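Local coordinates for protein carbonic anhydrase (Porphyridium purpureum, PDB 1DDZ) that probably catalyses the reversible, zinc-dependent hydration of carbon dioxide to hydrogencarbonate, at residues 156-161 / 177-182; 198-201 / 206-209; 410-415 / 434-439. All blocks are in the same frame, centred on the assembly; numbering follows the deposited sequence.

Contact 1 (156-161 / 177-182); sequences RDVRRM and NRLIEL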
loop_
_atom_site.group_PDB
_atom_site.type_symbol
_atom_site.label_atom_id
_atom_site.label_comp_id
_atom_site.label_asym_id
_atom_site.label_seq_id
_atom_site.Cartn_x
_atom_site.Cartn_y
_atom_site.Cartn_z
ATOM N N ARG A 156 16.944 0.052 -0.978
ATOM C CA ARG A 156 17.902 1.151 -0.813
ATOM C C ARG A 156 18.051 1.479 0.662
ATOM O O ARG A 156 19.118 1.840 1.119
ATOM C CB ARG A 156 17.429 2.376 -1.570
ATOM C CG ARG A 156 17.660 2.261 -3.025
ATOM C CD ARG A 156 19.115 2.500 -3.287
ATOM N NE ARG A 156 19.234 3.381 -4.426
ATOM C CZ ARG A 156 19.578 4.663 -4.380
ATOM N NH1 ARG A 156 19.888 5.275 -3.241
ATOM N NH2 ARG A 156 19.508 5.352 -5.496
ATOM N N ASP A 157 16.972 1.323 1.415
ATOM C CA ASP A 157 17.041 1.553 2.845
ATOM C C ASP A 157 17.920 0.489 3.455
ATOM O O ASP A 157 18.653 0.771 4.379
ATOM C CB ASP A 157 15.670 1.517 3.482
ATOM C CG ASP A 157 14.891 2.775 3.229
ATOM O OD1 ASP A 157 15.437 3.721 2.623
ATOM O OD2 ASP A 157 13.711 2.812 3.625
ATOM N N VAL A 158 17.874 -0.727 2.917
ATOM C CA VAL A 158 18.722 -1.805 3.415
ATOM C C VAL A 158 20.196 -1.464 3.163
ATOM O O VAL A 158 21.025 -1.633 4.052
ATOM C CB VAL A 158 18.370 -3.153 2.752
ATOM C CG1 VAL A 158 19.256 -4.265 3.292
ATOM C CG2 VAL A 158 16.914 -3.481 3.018
ATOM N N ARG A 159 20.516 -0.950 1.975
ATOM C CA ARG A 159 21.899 -0.586 1.661
ATOM C C ARG A 159 22.338 0.560 2.579
ATOM O O ARG A 159 23.435 0.537 3.133
ATOM C CB ARG A 159 22.057 -0.167 0.195
ATOM C CG ARG A 159 23.524 -0.170 -0.274
ATOM C CD ARG A 159 23.730 0.494 -1.646
ATOM N NE ARG A 159 23.731 1.957 -1.559
ATOM C CZ ARG A 159 24.758 2.750 -1.881
ATOM N NH1 ARG A 159 25.910 2.267 -2.341
ATOM N NH2 ARG A 159 24.645 4.047 -1.672
ATOM N N ARG A 160 21.427 1.500 2.804
ATOM C CA ARG A 160 21.674 2.657 3.660
ATOM C C ARG A 160 21.963 2.248 5.107
ATOM O O ARG A 160 22.988 2.626 5.668
ATOM C CB ARG A 160 20.474 3.607 3.589
ATOM C CG ARG A 160 20.566 4.864 4.437
ATOM C CD ARG A 160 19.398 5.808 4.152
ATOM N NE ARG A 160 18.622 6.108 5.363
ATOM C CZ ARG A 160 18.748 7.216 6.096
ATOM N NH1 ARG A 160 19.622 8.156 5.751
ATOM N NH2 ARG A 160 18.019 7.378 7.197
ATOM N N MET A 161 21.071 1.460 5.699
ATOM C CA MET A 161 21.225 0.989 7.076
ATOM C C MET A 161 22.440 0.093 7.282
ATOM O O MET A 161 22.931 -0.018 8.393
ATOM C CB MET A 161 20.002 0.189 7.523
ATOM C CG MET A 161 18.749 0.996 7.757
ATOM S SD MET A 161 17.348 -0.045 8.276
ATOM C CE MET A 161 16.880 -0.845 6.714
ATOM N N ASN A 177 25.682 -10.011 -3.279
ATOM C CA ASN A 177 25.449 -11.161 -2.418
ATOM C C ASN A 177 25.119 -10.697 -1.019
ATOM O O ASN A 177 24.119 -11.111 -0.438
ATOM C CB ASN A 177 26.677 -12.081 -2.350
ATOM C CG ASN A 177 26.860 -12.923 -3.601
ATOM O OD1 ASN A 177 25.907 -13.439 -4.167
ATOM N ND2 ASN A 177 28.108 -13.101 -4.006
ATOM N N ARG A 178 25.955 -9.828 -0.468
ATOM C CA ARG A 178 25.720 -9.335 0.875
ATOM C C ARG A 178 24.425 -8.499 1.015
ATOM O O ARG A 178 23.748 -8.601 2.036
ATOM C CB ARG A 178 26.943 -8.572 1.401
ATOM C CG ARG A 178 26.723 -7.953 2.769
ATOM C CD ARG A 178 27.356 -8.711 3.906
ATOM N NE ARG A 178 27.211 -10.166 3.873
ATOM C CZ ARG A 178 28.033 -10.984 4.530
ATOM N NH1 ARG A 178 29.018 -10.473 5.255
ATOM N NH2 ARG A 178 27.930 -12.300 4.400
ATOM N N LEU A 179 24.079 -7.677 0.016
ATOM C CA LEU A 179 22.829 -6.880 0.061
ATOM C C LEU A 179 21.624 -7.862 0.102
ATOM O O LEU A 179 20.693 -7.673 0.860
ATOM C CB LEU A 179 22.665 -6.030 -1.212
ATOM C CG LEU A 179 22.010 -4.646 -1.258
ATOM C CD1 LEU A 179 21.308 -4.474 -2.558
ATOM C CD2 LEU A 179 21.078 -4.364 -0.120
ATOM N N ILE A 180 21.667 -8.894 -0.736
ATOM C CA ILE A 180 20.615 -9.887 -0.813
ATOM C C ILE A 180 20.444 -10.567 0.534
ATOM O O ILE A 180 19.334 -10.668 1.040
ATOM C CB ILE A 180 20.888 -10.866 -1.963
ATOM C CG1 ILE A 180 20.642 -10.130 -3.284
ATOM C CG2 ILE A 180 19.994 -12.138 -1.847
ATOM C CD1 ILE A 180 21.130 -10.867 -4.524
ATOM N N GLU A 181 21.550 -10.917 1.179
ATOM C CA GLU A 181 21.500 -11.553 2.502
ATOM C C GLU A 181 20.968 -10.595 3.571
ATOM O O GLU A 181 20.174 -10.967 4.435
ATOM C CB GLU A 181 22.889 -12.055 2.890
ATOM C CG GLU A 181 23.401 -13.121 1.954
ATOM C CD GLU A 181 24.906 -13.317 2.027
ATOM O OE1 GLU A 181 25.597 -12.488 2.647
ATOM O OE2 GLU A 181 25.412 -14.291 1.431
ATOM N N LEU A 182 21.414 -9.351 3.521
ATOM C CA LEU A 182 20.959 -8.353 4.472
ATOM C C LEU A 182 19.479 -8.036 4.191
ATOM O O LEU A 182 18.709 -7.754 5.120
ATOM C CB LEU A 182 21.822 -7.085 4.361
ATOM C CG LEU A 182 23.220 -7.228 4.981
ATOM C CD1 LEU A 182 24.124 -6.047 4.591
ATOM C CD2 LEU A 182 23.092 -7.340 6.502
#
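Val158 packs on Leu179 and Leu182 through its methyl CG1, in a crossed helix pair of the alpha-beta-alpha fold of beta-carbonic anhydrases. The flat group that matters nearby is the guanidinium of Arg178, one turn before Leu182. Its edge is turned to Glu181, with the carboxyl carbon CD in its plane. Arg178 grips Glu181 side-on with two nitrogens, and both bonds end on one oxygen. Arg178 NH2 lies 2.9 Å from Glu181 OE1 in a salt bridge, and Arg178 NE gives a second bond of 3.1 Å to the same OE1. Glu181 OE1 lies 1° out of the guanidinium plane, and the two bonds fix how the group is turned. The other oxygen, OE2, bonds Tyr131 and Gly284, while Arg178 NH2 also reaches the carbonyl of Gln281.

The short segments 156-161 and 177-182 run 104° apart, with axes 9.8 Å apart at closest. Val158 points from its helix toward the other. Its CG1 stands anti to the backbone N (chi1 -180°), and this branch does the touching. Val158 CG1 lies 3.9 Å from Leu179 CD2, the two side chains crossing obliquely. The same CG1 lies 4.0 Å from Leu182 CB and also touches the carbonyl carbon of Leu182, so one methyl bridges residues that are one helical turn apart.

Arg159 joins with its backbone and the root of its side chain. Its polar end leads elsewhere, to the carbonyl of Gly263 of the second subunit. Leu140 of helix 134-141 packs on both Arg159 and Leu179. The Leu179 side chain is about 11 Å from the zinc ion. At the crossing, Leu179 CD2 lies 4.0 Å from Arg159 N and 4.3 Å from Arg159 CB.

Contact 2 (198-201 / 206-209); sequences QDAW and ELTV
Trp201 reaches from helix 195-202 to Leu207, just before strand 208-214, and to Val209, within it. The parallel strands 124-130 and 208-214, with the helices that connect them, form a beta-alpha-beta crossover. From CB the Trp201 side chain leaves with CG beside the backbone N (chi1 -78°), and chi2 of -14° turns the NE1 edge of the indole to the strand. CD1 comes first and lies 4.3 Å from Leu207 CB. Next is the ring nitrogen. Trp201 NE1 donates to Leu207 O over a short 2.6 Å, with an N-H...O angle of 151°. The oxygen lies almost in the indole plane, and the N-H meets a lone pair in the carbonyl plane. CE2 follows, 3.3 Å from Leu207 O. Farther out, Trp201 CZ2 touches Val209 CG2 at 4.0 Å, the two side chains meeting at about a right angle. Cys192 of helix 172-193 and Val227 of strand 222-227 also touch the indole. A phenylalanine here would probably leave the buried carbonyl of Leu207 without its indole donor and lose part of the packing on Val209. The backbones of Thr208 and Val209 bond to the neighbouring strands, to Ile125 and Val227. Beside the indole, the helix adds one smaller contact to the same leucine: Ala200 CB lies 4.0 Å from Leu207 CD2.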
loop_
_atom_site.group_PDB
_atom_site.type_symbol
_atom_site.label_atom_id
_atom_site.label_comp_id
_atom_site.label_asym_id
_atom_site.label_seq_id
_atom_site.Cartn_x
_atom_site.Cartn_y
_atom_site.Cartn_z
ATOM N N GLN A 198 3.433 -10.228 16.375
ATOM C CA GLN A 198 3.531 -9.775 17.766
ATOM C C GLN A 198 2.311 -10.265 18.577
ATOM O O GLN A 198 2.460 -10.794 19.672
ATOM C CB GLN A 198 3.671 -8.249 17.863
ATOM C CG GLN A 198 5.054 -7.739 17.454
ATOM C CD GLN A 198 6.190 -8.247 18.362
ATOM O OE1 GLN A 198 6.256 -7.902 19.527
ATOM N NE2 GLN A 198 7.103 -9.029 17.807
ATOM N N ASP A 199 1.121 -10.181 17.998
ATOM C CA ASP A 199 -0.078 -10.653 18.681
ATOM C C ASP A 199 -0.006 -12.158 18.926
ATOM O O ASP A 199 -0.217 -12.625 20.024
ATOM C CB ASP A 199 -1.323 -10.335 17.849
ATOM C CG ASP A 199 -1.668 -8.878 17.845
ATOM O OD1 ASP A 199 -1.272 -8.147 18.778
ATOM O OD2 ASP A 199 -2.366 -8.474 16.899
ATOM N N ALA A 200 0.339 -12.910 17.895
ATOM C CA ALA A 200 0.449 -14.354 18.001
ATOM C C ALA A 200 1.397 -14.731 19.111
ATOM O O ALA A 200 1.071 -15.574 19.952
ATOM C CB ALA A 200 0.931 -14.952 16.685
ATOM N N TRP A 201 2.569 -14.105 19.128
ATOM C CA TRP A 201 3.571 -14.395 20.143
ATOM C C TRP A 201 3.100 -14.009 21.530
ATOM O O TRP A 201 3.360 -14.730 22.492
ATOM C CB TRP A 201 4.884 -13.715 19.804
ATOM C CG TRP A 201 5.649 -14.437 18.764
ATOM C CD1 TRP A 201 5.423 -15.709 18.319
ATOM C CD2 TRP A 201 6.778 -13.945 18.036
ATOM N NE1 TRP A 201 6.345 -16.035 17.362
ATOM C CE2 TRP A 201 7.189 -14.971 17.166
ATOM C CE3 TRP A 201 7.483 -12.731 18.036
ATOM C CZ2 TRP A 201 8.283 -14.820 16.289
ATOM C CZ3 TRP A 201 8.568 -12.582 17.165
ATOM C CH2 TRP A 201 8.956 -13.622 16.304
ATOM N N GLU A 206 2.663 -20.882 18.774
ATOM C CA GLU A 206 3.910 -21.422 18.256
ATOM C C GLU A 206 4.087 -20.897 16.837
ATOM O O GLU A 206 3.322 -21.269 15.940
ATOM C CB GLU A 206 3.815 -22.941 18.223
ATOM C CG GLU A 206 5.121 -23.660 18.438
ATOM C CD GLU A 206 5.388 -23.986 19.909
ATOM O OE1 GLU A 206 5.034 -23.178 20.802
ATOM O OE2 GLU A 206 5.960 -25.069 20.166
ATOM N N LEU A 207 5.086 -20.044 16.630
ATOM C CA LEU A 207 5.316 -19.451 15.315
ATOM C C LEU A 207 6.751 -18.961 15.155
ATOM O O LEU A 207 7.170 -17.968 15.785
ATOM C CB LEU A 207 4.341 -18.269 15.094
ATOM C CG LEU A 207 4.347 -17.477 13.774
ATOM C CD1 LEU A 207 4.005 -18.393 12.607
ATOM C CD2 LEU A 207 3.332 -16.351 13.863
ATOM N N THR A 208 7.502 -19.636 14.296
ATOM C CA THR A 208 8.880 -19.232 14.036
ATOM C C THR A 208 9.015 -18.418 12.753
ATOM O O THR A 208 8.247 -18.600 11.815
ATOM C CB THR A 208 9.797 -20.439 13.865
ATOM O OG1 THR A 208 9.316 -21.250 12.789
ATOM C CG2 THR A 208 9.855 -21.247 15.157
ATOM N N VAL A 209 9.960 -17.491 12.725
ATOM C CA VAL A 209 10.204 -16.741 11.517
ATOM C C VAL A 209 11.670 -16.954 11.260
ATOM O O VAL A 209 12.485 -16.707 12.132
ATOM C CB VAL A 209 9.932 -15.248 11.662
ATOM C CG1 VAL A 209 10.061 -14.569 10.278
ATOM C CG2 VAL A 209 8.562 -15.020 12.263
#

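Contact 3 (410-415 / 434-439); sequences RDVRRH and IEINVL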
loop_
_atom_site.group_PDB
_atom_site.type_symbol
_atom_site.label_atom_id
_atom_site.label_comp_id
_atom_site.label_asym_id
_atom_site.label_seq_id
_atom_site.Cartn_x
_atom_site.Cartn_y
_atom_site.Cartn_z
ATOM N N ARG A 410 -15.894 -9.261 -2.317
ATOM C CA ARG A 410 -17.278 -8.959 -1.996
ATOM C C ARG A 410 -17.879 -8.045 -3.061
ATOM O O ARG A 410 -19.038 -8.195 -3.428
ATOM C CB ARG A 410 -17.385 -8.324 -0.617
ATOM C CG ARG A 410 -17.525 -9.338 0.498
ATOM C CD ARG A 410 -18.858 -10.063 0.407
ATOM N NE ARG A 410 -19.437 -10.151 1.733
ATOM C CZ ARG A 410 -20.485 -9.459 2.164
ATOM N NH1 ARG A 410 -21.144 -8.626 1.373
ATOM N NH2 ARG A 410 -20.786 -9.507 3.442
ATOM N N ASP A 411 -17.078 -7.128 -3.592
ATOM C CA ASP A 411 -17.542 -6.223 -4.651
ATOM C C ASP A 411 -17.912 -7.027 -5.889
ATOM O O ASP A 411 -18.864 -6.715 -6.601
ATOM C CB ASP A 411 -16.439 -5.234 -5.033
ATOM C CG ASP A 411 -16.199 -4.175 -3.981
ATOM O OD1 ASP A 411 -16.922 -4.109 -2.963
ATOM O OD2 ASP A 411 -15.265 -3.391 -4.184
ATOM N N VAL A 412 -17.107 -8.036 -6.174
ATOM C CA VAL A 412 -17.361 -8.906 -7.307
ATOM C C VAL A 412 -18.710 -9.623 -7.118
ATOM O O VAL A 412 -19.506 -9.696 -8.053
ATOM C CB VAL A 412 -16.230 -9.954 -7.469
ATOM C CG1 VAL A 412 -16.513 -10.870 -8.654
ATOM C CG2 VAL A 412 -14.891 -9.265 -7.649
ATOM N N ARG A 413 -18.968 -10.119 -5.908
ATOM C CA ARG A 413 -20.203 -10.823 -5.611
ATOM C C ARG A 413 -21.375 -9.890 -5.841
ATOM O O ARG A 413 -22.287 -10.200 -6.614
ATOM C CB ARG A 413 -20.217 -11.290 -4.160
ATOM C CG ARG A 413 -21.218 -12.386 -3.931
ATOM C CD ARG A 413 -21.461 -12.669 -2.472
ATOM N NE ARG A 413 -22.392 -11.684 -1.978
ATOM C CZ ARG A 413 -23.598 -11.962 -1.510
ATOM N NH1 ARG A 413 -24.032 -13.214 -1.456
ATOM N NH2 ARG A 413 -24.371 -10.971 -1.099
ATOM N N ARG A 414 -21.302 -8.729 -5.193
ATOM C CA ARG A 414 -22.329 -7.700 -5.260
ATOM C C ARG A 414 -22.658 -7.232 -6.643
ATOM O O ARG A 414 -23.798 -6.965 -6.931
ATOM C CB ARG A 414 -21.934 -6.497 -4.422
ATOM C CG ARG A 414 -22.840 -5.307 -4.594
ATOM C CD ARG A 414 -22.547 -4.204 -3.590
ATOM N NE ARG A 414 -21.150 -3.797 -3.631
ATOM C CZ ARG A 414 -20.732 -2.565 -3.899
ATOM N NH1 ARG A 414 -21.606 -1.592 -4.166
ATOM N NH2 ARG A 414 -19.429 -2.302 -3.870
ATOM N N HIS A 415 -21.663 -7.131 -7.511
ATOM C CA HIS A 415 -21.916 -6.651 -8.864
ATOM C C HIS A 415 -22.267 -7.743 -9.857
ATOM O O HIS A 415 -22.355 -7.472 -11.043
ATOM C CB HIS A 415 -20.694 -5.876 -9.414
ATOM C CG HIS A 415 -20.409 -4.580 -8.710
ATOM N ND1 HIS A 415 -19.182 -4.287 -8.157
ATOM C CD2 HIS A 415 -21.213 -3.533 -8.408
ATOM C CE1 HIS A 415 -19.243 -3.127 -7.534
ATOM N NE2 HIS A 415 -20.464 -2.648 -7.671
ATOM N N ILE A 434 -15.445 -17.409 -8.084
ATOM C CA ILE A 434 -14.017 -17.579 -8.326
ATOM C C ILE A 434 -13.710 -17.306 -9.797
ATOM O O ILE A 434 -12.699 -16.700 -10.132
ATOM C CB ILE A 434 -13.592 -19.035 -7.910
ATOM C CG1 ILE A 434 -13.566 -19.153 -6.391
ATOM C CG2 ILE A 434 -12.270 -19.446 -8.514
ATOM C CD1 ILE A 434 -13.134 -20.509 -5.945
ATOM N N GLU A 435 -14.612 -17.728 -10.679
ATOM C CA GLU A 435 -14.439 -17.540 -12.114
ATOM C C GLU A 435 -14.580 -16.075 -12.503
ATOM O O GLU A 435 -13.809 -15.548 -13.314
ATOM C CB GLU A 435 -15.482 -18.364 -12.879
ATOM C CG GLU A 435 -15.279 -19.855 -12.796
ATOM C CD GLU A 435 -16.473 -20.656 -13.329
ATOM O OE1 GLU A 435 -17.603 -20.160 -13.249
ATOM O OE2 GLU A 435 -16.268 -21.776 -13.838
ATOM N N ILE A 436 -15.628 -15.454 -11.996
ATOM C CA ILE A 436 -15.894 -14.054 -12.271
ATOM C C ILE A 436 -14.788 -13.177 -11.644
ATOM O O ILE A 436 -14.431 -12.122 -12.192
ATOM C CB ILE A 436 -17.275 -13.684 -11.749
ATOM C CG1 ILE A 436 -18.330 -14.506 -12.503
ATOM C CG2 ILE A 436 -17.528 -12.205 -11.902
ATOM C CD1 ILE A 436 -19.761 -14.300 -11.948
ATOM N N ASN A 437 -14.222 -13.630 -10.523
ATOM C CA ASN A 437 -13.132 -12.897 -9.878
ATOM C C ASN A 437 -11.922 -12.853 -10.818
ATOM O O ASN A 437 -11.344 -11.798 -11.036
ATOM C CB ASN A 437 -12.766 -13.518 -8.536
ATOM C CG ASN A 437 -11.619 -12.791 -7.846
ATOM O OD1 ASN A 437 -10.561 -13.364 -7.648
ATOM N ND2 ASN A 437 -11.828 -11.531 -7.496
ATOM N N VAL A 438 -11.615 -13.976 -11.458
ATOM C CA VAL A 438 -10.508 -14.057 -12.429
ATOM C C VAL A 438 -10.768 -13.093 -13.598
ATOM O O VAL A 438 -9.864 -12.378 -14.044
ATOM C CB VAL A 438 -10.358 -15.513 -13.003
ATOM C CG1 VAL A 438 -9.381 -15.553 -14.147
ATOM C CG2 VAL A 438 -9.892 -16.451 -11.936
ATOM N N LEU A 439 -12.007 -13.086 -14.095
ATOM C CA LEU A 439 -12.420 -12.226 -15.212
ATOM C C LEU A 439 -12.258 -10.738 -14.823
ATOM O O LEU A 439 -11.676 -9.933 -15.549
ATOM C CB LEU A 439 -13.876 -12.559 -15.549
ATOM C CG LEU A 439 -14.472 -12.252 -16.918
ATOM C CD1 LEU A 439 -15.002 -10.861 -16.948
ATOM C CD2 LEU A 439 -13.448 -12.484 -17.993
#
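Val412 touches Ile436 and Asn437, and both of its branches are used. The apolar contact is that of Val412 on Ile436. Val412 CG1 lies 3.7 Å from Ile436 CG2, with the side chains sliding past each other in opposite directions. Each of these methyls stands anti to its own backbone N (chi1 180° in Val412), which puts them on the sides of their residues that face each other. CG1 also packs against the backbone of the second helix, 4.0 Å from Asn437 N.

The approach to the polar side chain of Asn437 is a van der Waals contact. The second branch of Val412, CG2, rests against the end of that side chain, which crosses Val412 at about a right angle. All three residues are buried.

The charged contacts lie on other sides of the two helices. Arg414 NH2 and Asp411 OD1 form a salt bridge, with a weak hydrogen bond of 3.2 Å and a nearly straight N-H...O angle of 162°. Asp411 OD1 lies at the edge of the guanidinium, in its plane. Asp411 OD2 is bonded to His358 of the second subunit, and Arg414 NH1 pairs with Glu440 of that subunit. On helix 426-447, Glu435 is held by Arg432, Tyr385 and the backbone of Gly30.

His415 NE2 lies over one face of the Arg414 guanidinium, 3.7 Å above the centre of its plane. The His415 ring stacks on His415 of the second subunit, so this helix end lies at the dimer interface.

Asn437 is close to the metal: its side chain is about 9 Å from the zinc ion bound by Cys328, Asp330, His384 and Cys387. The arrangement joins these zinc-site surroundings to the subunit interface. It is a helix pair of the alpha-beta-alpha fold of beta-carbonic anhydrases, in the second half of the chain.

In the fold
From the N terminus, contact 1 comes first and closes the loop between helices 147-161 and 172-193 in the first carbonic anhydrase half. Contact 2 follows in the same half. It closes the short turn from helix 195-202, which directly follows helix 172-193, into strand 208-214, and so ties helices to sheet. Contact 3 lies in the second half and closes the longer connection between helices 407-414 and 426-447. The three are in series: none nests in or crosses another. Contacts 1 and 3 join equivalent helices of the two halves, about 40 Å apart between centres, and both adjoin the second subunit.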